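Local coordinates for protein cellulase (Clostridium cellulovorans, PDB 6UI3) that probably hydrolyses beta-1,4-linked glucans as the family 5 catalytic domain of a larger cellulase, an endoglucanase of broad substrate specificity, at residues 31-36 with 86-91; 43-46 with 50-53. All blocks are in the same frame, centred on the assembly; numbering follows the deposited sequence.

Contact 1. Residues 31-36 with 86-91; sequences NTLESV and ARVETV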
ATOM      1  N   ASN A  31      -2.592  -5.706  -9.340  1.00  7.59           N
ATOM      2  CA  ASN A  31      -2.341  -6.210 -10.694  1.00  8.64           C
ATOM      3  C   ASN A  31      -3.039  -5.348 -11.747  1.00  8.23           C
ATOM      4  O   ASN A  31      -3.686  -5.837 -12.687  1.00  8.31           O
ATOM      5  CB  ASN A  31      -2.727  -7.684 -10.826  1.00  9.12           C
ATOM      6  CG  ASN A  31      -1.753  -8.615 -10.135  1.00 10.78           C
ATOM      7  OD1 ASN A  31      -0.971  -8.201  -9.285  1.00 11.76           O
ATOM      8  ND2 ASN A  31      -1.811  -9.895 -10.491  1.00 11.68           N
ATOM      9  N   THR A  32      -2.896  -4.041 -11.589  1.00  7.72           N
ATOM     10  CA  THR A  32      -3.578  -3.063 -12.435  1.00  7.77           C
ATOM     11  C   THR A  32      -2.538  -2.054 -12.938  1.00  7.71           C
ATOM     12  O   THR A  32      -1.783  -2.389 -13.850  1.00  7.93           O
ATOM     13  CB  THR A  32      -4.782  -2.491 -11.690  1.00  7.87           C
ATOM     14  OG1 THR A  32      -5.593  -3.585 -11.223  1.00  8.28           O
ATOM     15  CG2 THR A  32      -5.657  -1.647 -12.591  1.00  8.61           C
ATOM     16  N   LEU A  33      -2.451  -0.854 -12.354  1.00  7.14           N
ATOM     17  CA  LEU A  33      -1.536   0.160 -12.878  1.00  7.09           C
ATOM     18  C   LEU A  33      -0.071  -0.090 -12.553  1.00  7.27           C
ATOM     19  O   LEU A  33       0.783   0.657 -13.048  1.00  7.57           O
ATOM     20  CB  LEU A  33      -1.965   1.567 -12.464  1.00  8.06           C
ATOM     21  CG  LEU A  33      -3.211   2.072 -13.203  1.00  9.65           C
ATOM     22  CD1 LEU A  33      -3.807   3.253 -12.472  1.00 10.10           C
ATOM     23  CD2 LEU A  33      -2.866   2.436 -14.648  1.00 12.34           C
ATOM     24  N   GLU A  34       0.249  -1.139 -11.797  1.00  7.08           N
ATOM     25  CA  GLU A  34       1.631  -1.568 -11.645  1.00  7.27           C
ATOM     26  C   GLU A  34       2.027  -2.678 -12.611  1.00  7.81           C
ATOM     27  O   GLU A  34       3.174  -3.135 -12.557  1.00  8.36           O
ATOM     28  CB  GLU A  34       1.943  -1.978 -10.194  1.00  7.38           C
ATOM     29  CG  GLU A  34       1.603  -3.404  -9.808  1.00  7.43           C
ATOM     30  CD  GLU A  34       0.130  -3.708  -9.556  1.00  8.18           C
ATOM     31  OE1 GLU A  34      -0.780  -3.016 -10.062  1.00  7.36           O
ATOM     32  OE2 GLU A  34      -0.108  -4.722  -8.847  1.00  8.47           O
ATOM     33  N   SER A  35       1.125  -3.113 -13.485  1.00  7.87           N
ATOM     34  CA  SER A  35       1.419  -4.234 -14.376  1.00  8.49           C
ATOM     35  C   SER A  35       2.442  -3.851 -15.447  1.00  9.00           C
ATOM     36  O   SER A  35       2.544  -2.691 -15.863  1.00  9.65           O
ATOM     37  CB  SER A  35       0.141  -4.680 -15.102  1.00  9.78           C
ATOM     38  OG  SER A  35      -0.903  -5.041 -14.219  1.00  9.69           O
ATOM     39  N   VAL A  36       3.163  -4.855 -15.954  1.00  9.80           N
ATOM     40  CA  VAL A  36       3.932  -4.661 -17.180  1.00 10.72           C
ATOM     41  C   VAL A  36       2.956  -4.480 -18.330  1.00 10.64           C
ATOM     42  O   VAL A  36       2.051  -5.299 -18.518  1.00 11.88           O
ATOM     43  CB  VAL A  36       4.854  -5.862 -17.440  1.00 11.53           C
ATOM     44  CG1 VAL A  36       5.545  -5.716 -18.798  1.00 12.79           C
ATOM     45  CG2 VAL A  36       5.884  -6.014 -16.331  1.00 12.84           C
ATOM     46  N   ALA A  86      -2.713  11.598 -16.240  1.00  8.62           N
ATOM     47  CA  ALA A  86      -4.149  11.865 -16.238  1.00  9.11           C
ATOM     48  C   ALA A  86      -4.944  10.610 -15.908  1.00  8.87           C
ATOM     49  O   ALA A  86      -5.972  10.689 -15.232  1.00  9.01           O
ATOM     50  CB  ALA A  86      -4.581  12.447 -17.587  1.00  9.94           C
ATOM     51  N   ARG A  87      -4.501   9.446 -16.384  1.00  8.69           N
ATOM     52  CA  ARG A  87      -5.203   8.212 -16.042  1.00  8.19           C
ATOM     53  C   ARG A  87      -5.105   7.925 -14.550  1.00  8.41           C
ATOM     54  O   ARG A  87      -6.092   7.551 -13.911  1.00  8.39           O
ATOM     55  CB  ARG A  87      -4.667   7.036 -16.860  1.00  9.07           C
ATOM     56  CG  ARG A  87      -5.357   5.707 -16.570  1.00  9.18           C
ATOM     57  CD  ARG A  87      -6.857   5.758 -16.857  1.00 10.00           C
ATOM     58  NE  ARG A  87      -7.511   4.545 -16.381  1.00 10.32           N
ATOM     59  CZ  ARG A  87      -8.788   4.459 -16.030  1.00 10.60           C
ATOM     60  NH1 ARG A  87      -9.606   5.502 -16.132  1.00 10.71           N
ATOM     61  NH2 ARG A  87      -9.239   3.304 -15.545  1.00 11.14           N
ATOM     62  N   VAL A  88      -3.914   8.073 -13.975  1.00  8.32           N
ATOM     63  CA  VAL A  88      -3.756   7.885 -12.536  1.00  8.29           C
ATOM     64  C   VAL A  88      -4.697   8.824 -11.789  1.00  8.22           C
ATOM     65  O   VAL A  88      -5.386   8.417 -10.848  1.00  8.28           O
ATOM     66  CB  VAL A  88      -2.284   8.076 -12.120  1.00  8.57           C
ATOM     67  CG1 VAL A  88      -2.161   8.029 -10.618  1.00  8.45           C
ATOM     68  CG2 VAL A  88      -1.387   7.024 -12.773  1.00  9.13           C
ATOM     69  N   GLU A  89      -4.747  10.092 -12.214  1.00  8.24           N
ATOM     70  CA  GLU A  89      -5.638  11.065 -11.590  1.00  9.06           C
ATOM     71  C   GLU A  89      -7.108  10.655 -11.708  1.00  9.20           C
ATOM     72  O   GLU A  89      -7.878  10.817 -10.757  1.00  9.05           O
ATOM     73  CB  GLU A  89      -5.392  12.427 -12.232  1.00  9.61           C
ATOM     74  CG  GLU A  89      -6.288  13.531 -11.709  1.00 11.29           C
ATOM     75  CD  GLU A  89      -5.948  14.898 -12.275  1.00 15.11           C
ATOM     76  OE1 GLU A  89      -5.400  14.963 -13.392  1.00 14.19           O
ATOM     77  OE2 GLU A  89      -6.235  15.911 -11.597  1.00 18.02           O
ATOM     78  N   THR A  90      -7.516  10.131 -12.866  1.00  8.74           N
ATOM     79  CA  THR A  90      -8.894   9.674 -13.037  1.00  9.58           C
ATOM     80  C   THR A  90      -9.232   8.578 -12.036  1.00  9.15           C
ATOM     81  O   THR A  90     -10.312   8.591 -11.427  1.00  9.15           O
ATOM     82  CB  THR A  90      -9.102   9.202 -14.481  1.00  9.56           C
ATOM     83  OG1 THR A  90      -8.879  10.302 -15.376  1.00 10.71           O
ATOM     84  CG2 THR A  90     -10.497   8.647 -14.692  1.00 10.55           C
ATOM     85  N   VAL A  91      -8.318   7.622 -11.852  1.00  8.37           N
ATOM     86  CA  VAL A  91      -8.552   6.534 -10.899  1.00  7.92           C
ATOM     87  C   VAL A  91      -8.550   7.046  -9.461  1.00  8.64           C
ATOM     88  O   VAL A  91      -9.402   6.647  -8.657  1.00  8.85           O
ATOM     89  CB  VAL A  91      -7.542   5.398 -11.141  1.00  8.71           C
ATOM     90  CG1 VAL A  91      -7.696   4.315 -10.088  1.00  9.84           C
ATOM     91  CG2 VAL A  91      -7.708   4.814 -12.534  1.00  9.19           C
TER
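Leu33, in a type I beta turn from Thr32 to Ser35, faces one side of helix 82-96, with its CA 8.0 Å from the CA of Val88 and no hydrogen bond between the two segments. The junction is apolar and rests on one branch of the leucine. Leu33 CD1 reaches Val91 CG2 at 4.2 Å and lies more loosely against Val88 CG2, at 4.5 Å, so a single methyl meets two valines spaced three residues apart on the helix. With chi2 near 163°, CD1 continues the extended line of the side chain and becomes its leading atom. Val91 CG2 has a second neighbour within the helix: it sits 3.6 Å above the guanidinium plane of Arg87, over its centre. That flat group is held by a salt bridge from NE to Glu39 and by hydrogen bonds from NH1 to Tyr94 OH and from NH2 to Thr47 O, which should fix its rotation beside the valine.

The turn that presents Leu33 is itself braced. Thr32 O accepts both Ser35 N, at 3.0 Å, and Ser35 OG, at 2.8 Å, from the same face of its carbonyl plane. Glu34 folds back to take two successive backbone N-H groups: Asn31 N meets its OE2 on the syn side at 2.7 Å, while Thr32 N approaches OE1 from above the carboxylate plane at 2.8 Å. Together the two bonds hold the carboxylate in place across the turn.

The loop follows strand 25-29 of the TIM barrel, and the helix follows strand 62-65. Both Leu33 and Val91 also touch Ile65 of that second strand, while Glu34 rests on Trp304 of strand 301-305, so the loop spans from barrel strand to outer helix.

Contact 2. Residues 43-46 with 50-53; sequences GNPV and KMFD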
ATOM      1  N   GLY A  43      -3.910  -8.719 -17.321  1.00 12.19           N
ATOM      2  CA  GLY A  43      -5.172  -9.385 -17.587  1.00 13.33           C
ATOM      3  C   GLY A  43      -6.384  -8.812 -16.889  1.00 12.35           C
ATOM      4  O   GLY A  43      -7.493  -9.334 -17.085  1.00 13.77           O
ATOM      5  N   ASN A  44      -6.234  -7.751 -16.107  1.00 10.16           N
ATOM      6  CA  ASN A  44      -7.390  -7.155 -15.456  1.00 10.40           C
ATOM      7  C   ASN A  44      -8.052  -6.137 -16.370  1.00 11.06           C
ATOM      8  O   ASN A  44      -7.420  -5.605 -17.291  1.00 12.06           O
ATOM      9  CB  ASN A  44      -6.989  -6.565 -14.112  1.00 10.13           C
ATOM     10  CG  ASN A  44      -6.931  -7.627 -13.040  1.00  9.57           C
ATOM     11  OD1 ASN A  44      -7.631  -8.638 -13.122  1.00 11.02           O
ATOM     12  ND2 ASN A  44      -6.082  -7.432 -12.048  1.00 10.57           N
ATOM     13  N   PRO A  45      -9.341  -5.879 -16.161  1.00 10.62           N
ATOM     14  CA  PRO A  45     -10.058  -4.923 -17.008  1.00 11.69           C
ATOM     15  C   PRO A  45      -9.684  -3.491 -16.667  1.00 11.42           C
ATOM     16  O   PRO A  45      -9.094  -3.197 -15.626  1.00 11.81           O
ATOM     17  CB  PRO A  45     -11.527  -5.193 -16.657  1.00 12.66           C
ATOM     18  CG  PRO A  45     -11.478  -5.636 -15.231  1.00 13.08           C
ATOM     19  CD  PRO A  45     -10.221  -6.470 -15.130  1.00 12.18           C
ATOM     20  N   VAL A  46     -10.035  -2.586 -17.580  1.00 11.41           N
ATOM     21  CA  VAL A  46      -9.911  -1.165 -17.295  1.00 11.98           C
ATOM     22  C   VAL A  46     -10.773  -0.833 -16.085  1.00 10.12           C
ATOM     23  O   VAL A  46     -11.933  -1.239 -15.990  1.00 11.44           O
ATOM     24  CB  VAL A  46     -10.317  -0.352 -18.532  1.00 14.06           C
ATOM     25  CG1 VAL A  46     -10.295   1.144 -18.214  1.00 14.55           C
ATOM     26  CG2 VAL A  46      -9.386  -0.655 -19.702  1.00 15.41           C
ATOM     27  N   LYS A  50     -17.651   2.618 -11.098  1.00 10.76           N
ATOM     28  CA  LYS A  50     -18.608   1.680 -10.513  1.00 10.61           C
ATOM     29  C   LYS A  50     -17.919   0.646  -9.629  1.00 10.12           C
ATOM     30  O   LYS A  50     -18.500   0.196  -8.634  1.00 10.54           O
ATOM     31  CB  LYS A  50     -19.432   1.001 -11.606  1.00 12.10           C
ATOM     32  CG  LYS A  50     -20.472   1.912 -12.228  1.00 16.87           C
ATOM     33  CD  LYS A  50     -21.332   1.171 -13.247  1.00 21.98           C
ATOM     34  CE  LYS A  50     -22.321   2.122 -13.920  1.00 28.28           C
ATOM     35  NZ  LYS A  50     -23.229   1.431 -14.885  1.00 31.91           N
ATOM     36  N   MET A  51     -16.691   0.245  -9.960  1.00  9.22           N
ATOM     37  CA  MET A  51     -15.967  -0.673  -9.081  1.00  9.49           C
ATOM     38  C   MET A  51     -15.753  -0.060  -7.704  1.00  9.88           C
ATOM     39  O   MET A  51     -15.924  -0.733  -6.680  1.00 10.16           O
ATOM     40  CB  MET A  51     -14.628  -1.049  -9.714  1.00  9.91           C
ATOM     41  CG  MET A  51     -14.779  -1.831 -10.989  1.00 10.50           C
ATOM     42  SD  MET A  51     -13.212  -2.089 -11.843  1.00 11.09           S
ATOM     43  CE  MET A  51     -13.774  -2.750 -13.407  1.00 13.46           C
ATOM     44  N   PHE A  52     -15.373   1.219  -7.668  0.58  9.43           N
ATOM     45  CA  PHE A  52     -15.162   1.920  -6.409  0.58  9.72           C
ATOM     46  C   PHE A  52     -16.481   2.167  -5.689  0.58  9.89           C
ATOM     47  O   PHE A  52     -16.543   2.057  -4.461  0.58 10.22           O
ATOM     48  CB  PHE A  52     -14.430   3.237  -6.677  0.58 10.27           C
ATOM     49  CG  PHE A  52     -12.953   3.078  -6.933  0.58  9.84           C
ATOM     50  CD1 PHE A  52     -12.486   2.454  -8.085  0.58 10.11           C
ATOM     51  CD2 PHE A  52     -12.028   3.578  -6.028  0.58  9.75           C
ATOM     52  CE1 PHE A  52     -11.118   2.317  -8.309  0.58  9.49           C
ATOM     53  CE2 PHE A  52     -10.663   3.446  -6.253  0.58  9.50           C
ATOM     54  CZ  PHE A  52     -10.211   2.813  -7.394  0.58  9.36           C
ATOM     55  N   ASP A  53     -17.544   2.491  -6.433  1.00  9.30           N
ATOM     56  CA  ASP A  53     -18.867   2.619  -5.832  1.00 10.22           C
ATOM     57  C   ASP A  53     -19.230   1.341  -5.086  1.00 10.58           C
ATOM     58  O   ASP A  53     -19.810   1.380  -3.992  1.00 10.88           O
ATOM     59  CB  ASP A  53     -19.934   2.823  -6.921  1.00 11.20           C
ATOM     60  CG  ASP A  53     -19.801   4.120  -7.699  1.00 12.88           C
ATOM     61  OD1 ASP A  53     -19.039   5.027  -7.320  1.00 13.16           O
ATOM     62  OD2 ASP A  53     -20.512   4.218  -8.727  1.00 15.13           O
TER
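Asn44 ND2 is gripped by two backbone carbonyls, those of Asn31 and Asn306, and so ties down the loop from which Pro45 and Val46 reach Met51. The other end of the same amide, OD1, accepts from Asn307 ND2, leaving both polar atoms of the buried side chain engaged.

Across the contact everything converges on the terminal methyl of Met51. Its CE lies 3.5 Å from Val46 O and 4.1 Å from Pro45 CG, touching a peptide oxygen and a ring carbon at once. The first is a van der Waals approach to a carbonyl, the second a purely apolar one, in which the methionine chain comes at the proline ring at a slant. Met51 can span the 10.2 Å between its own CA and the CA of Val46 because its CG stands anti to the carbonyl carbon (chi1 -65°) and the chain beyond is extended, pushing CE out from the helix. Val46 turns its CB away, offering the helix its backbone oxygen instead, and its side chain touches Arg87 of helix 82-96. Leu324, in another loop, also packs on Met51.

Met51, from the first turn of helix 49-58, thus reaches back to the end of the beta-alpha loop that leads into it, within the beta-alpha-beta crossover between strands 25-29 and 62-65 of a TIM barrel.

Overall arrangement
Both contacts involve the long loop between strand 25-29 and helix 49-58, with contact 2 lying within the chain interval that contact 1 spans. Contact 1 is the buried one: it carries the early loop to the next helix of the barrel, 82-96, by aliphatic packing. Contact 2 is nearer the surface and local, joining the late loop to its own helix through the terminal methyl of one methionine, against a proline ring and a backbone carbonyl. Their centres are 11 Å apart and they touch directly: an asparagine amide of contact 2 joins the two loop portions, and, in the conformer given, Phe52 also packs on Val91 of helix 82-96.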